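Local coordinates for salicylic acid-binding protein 2 (Nicotiana tabacum, PDB 1XKL), which hydrolyses methyl salicylate to salicylic acid and methanol, releasing the active signal for systemic acquired resistance in plant innate immunity, at the interface of chains A and B. Numbering follows the deposited sequence. Chains: chain A/B, salicylic acid-binding protein 2.

The interface of chains A and B. Residues chain A 92-93, 190-191, 196; chain B 56, 60, 93.
In this alpha/beta-hydrolase the helix 83-93, which starts just after the nucleophilic serine, ends at the surface, and its C-terminal end in both chains enters a contact between two copies, about 19 Å from A:Ser81 to the centre of the patch. The pairing may be a crystal contact.

A:Arg196 and B:Tyr56, from helix 55-68 of chain B, carry the dry part. The arginine bends at chi3 (75°), laying its guanidinium nearly parallel to the phenol ring, 13° between planes. A:Arg196 CD sits over the middle of the B:Tyr56 ring, 3.4 Å from its centroid, a CH-pi contact, while NE and CZ slide out above the CD2 rim. Two backbone carbonyls of chain A fix the rotation of the guanidinium: A:Arg196 NE donates to the A:Glu92 O at 2.6 Å, almost along the C=O axis but tilted from the guanidinium plane, and its NH2 reaches the A:Lys93 O, which lies in that plane, at 2.9 Å, arriving from above the carbonyl plane. These helix-end carbonyls would suit a positive charge. B:Leu60 borders this contact, its CD1 loosely approaching the arginine NH2 and the A:Lys93 side chain.

Beyond the ring, no N or O in this patch lies within bonding distance of the other chain, and the polar links run through water. B:Lys93 extends its whole chain, CG anti to the backbone N (chi1 -172°), past the A:Lys190 carbonyl; its NZ is hydrogen-bonded to the phenol OH of B:Tyr56 (3.0 Å) in the same chain. One water joins this NZ and the phenol OH to A:Glu92 OE2; another bridges the NZ to the A:Tyr191 carbonyl O. A:Glu92 OE2 and B:Lys93 NZ are 5.0 Å apart, not in contact, so opposite charges there may still attract. A third water ties A:Lys190 N to the B:Lys93 carbonyl O.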
loop_
_atom_site.group_PDB
_atom_site.type_symbol
_atom_site.label_atom_id
_atom_site.label_comp_id
_atom_site.label_asym_id
_atom_site.label_seq_id
_atom_site.Cartn_x
_atom_site.Cartn_y
_atom_site.Cartn_z
ATOM N N GLU A 92 11.809 8.977 -10.091
ATOM C CA GLU A 92 12.186 9.969 -9.091
ATOM C C GLU A 92 12.165 9.377 -7.682
ATOM O O GLU A 92 13.070 9.627 -6.889
ATOM C CB GLU A 92 11.246 11.183 -9.171
ATOM C CG GLU A 92 11.610 12.360 -8.251
ATOM C CD GLU A 92 12.771 13.206 -8.764
ATOM O OE1 GLU A 92 13.301 12.922 -9.860
ATOM O OE2 GLU A 92 13.147 14.173 -8.061
ATOM N N LYS A 93 11.151 8.573 -7.365
ATOM C CA LYS A 93 11.057 7.998 -6.019
ATOM C C LYS A 93 11.971 6.802 -5.781
ATOM O O LYS A 93 12.646 6.734 -4.754
ATOM C CB LYS A 93 9.604 7.612 -5.710
ATOM C CG LYS A 93 9.353 7.255 -4.250
ATOM C CD LYS A 93 7.862 7.155 -3.943
ATOM C CE LYS A 93 7.641 6.784 -2.470
ATOM N NZ LYS A 93 6.195 6.721 -2.085
ATOM N N LYS A 190 7.002 19.972 -9.499
ATOM C CA LYS A 190 8.424 19.731 -9.717
ATOM C C LYS A 190 8.656 18.244 -9.457
ATOM O O LYS A 190 9.232 17.863 -8.442
ATOM C CB LYS A 190 9.253 20.580 -8.741
ATOM C CG LYS A 190 10.760 20.461 -8.908
ATOM C CD LYS A 190 11.504 21.441 -7.996
ATOM C CE LYS A 190 12.996 21.504 -8.343
ATOM N NZ LYS A 190 13.604 22.824 -7.960
ATOM N N TYR A 191 8.191 17.412 -10.380
ATOM C CA TYR A 191 8.294 15.964 -10.263
ATOM C C TYR A 191 9.637 15.315 -10.546
ATOM O O TYR A 191 9.948 14.264 -9.984
ATOM C CB TYR A 191 7.282 15.290 -11.190
ATOM C CG TYR A 191 5.848 15.382 -10.751
ATOM C CD1 TYR A 191 4.900 16.002 -11.555
ATOM C CD2 TYR A 191 5.428 14.807 -9.554
ATOM C CE1 TYR A 191 3.566 16.048 -11.184
ATOM C CE2 TYR A 191 4.096 14.845 -9.173
ATOM C CZ TYR A 191 3.169 15.464 -9.994
ATOM O OH TYR A 191 1.836 15.470 -9.636
ATOM N N ARG A 196 17.765 12.193 -9.079
ATOM C CA ARG A 196 16.969 10.976 -8.989
ATOM C C ARG A 196 16.430 10.546 -10.360
ATOM O O ARG A 196 16.954 9.606 -10.958
ATOM C CB ARG A 196 15.845 11.168 -7.964
ATOM C CG ARG A 196 16.366 11.564 -6.574
ATOM C CD ARG A 196 15.244 11.754 -5.563
ATOM N NE ARG A 196 14.687 10.478 -5.105
ATOM C CZ ARG A 196 15.266 9.684 -4.210
ATOM N NH1 ARG A 196 16.423 10.028 -3.658
ATOM N NH2 ARG A 196 14.692 8.540 -3.873
ATOM N N TYR B 56 17.342 13.698 0.346
ATOM C CA TYR B 56 16.077 13.243 -0.209
ATOM C C TYR B 56 15.715 11.822 0.247
ATOM O O TYR B 56 14.564 11.560 0.587
ATOM C CB TYR B 56 16.132 13.275 -1.738
ATOM C CG TYR B 56 14.776 13.351 -2.403
ATOM C CD1 TYR B 56 14.354 14.529 -3.012
ATOM C CD2 TYR B 56 13.933 12.237 -2.465
ATOM C CE1 TYR B 56 13.139 14.602 -3.680
ATOM C CE2 TYR B 56 12.705 12.300 -3.133
ATOM C CZ TYR B 56 12.323 13.486 -3.741
ATOM O OH TYR B 56 11.148 13.563 -4.445
ATOM N N LEU B 60 12.272 10.909 2.332
ATOM C CA LEU B 60 11.268 10.127 1.617
ATOM C C LEU B 60 9.932 10.007 2.354
ATOM O O LEU B 60 8.881 10.289 1.780
ATOM C CB LEU B 60 11.838 8.737 1.285
ATOM C CG LEU B 60 11.377 8.067 -0.013
ATOM C CD1 LEU B 60 11.628 8.997 -1.207
ATOM C CD2 LEU B 60 12.142 6.766 -0.208
ATOM N N LYS B 93 9.175 21.280 -3.212
ATOM C CA LYS B 93 8.354 20.451 -4.091
ATOM C C LYS B 93 6.841 20.683 -4.032
ATOM O O LYS B 93 6.160 20.607 -5.057
ATOM C CB LYS B 93 8.660 18.971 -3.839
ATOM C CG LYS B 93 8.004 18.010 -4.844
ATOM C CD LYS B 93 8.551 16.588 -4.724
ATOM C CE LYS B 93 7.964 15.665 -5.797
ATOM N NZ LYS B 93 8.692 14.373 -5.911
HETATM O O HOH W 1 8.125 13.239 -8.185
HETATM O O HOH W 2 11.033 15.571 -6.658
HETATM O O HOH W 3 5.698 19.219 -7.234
#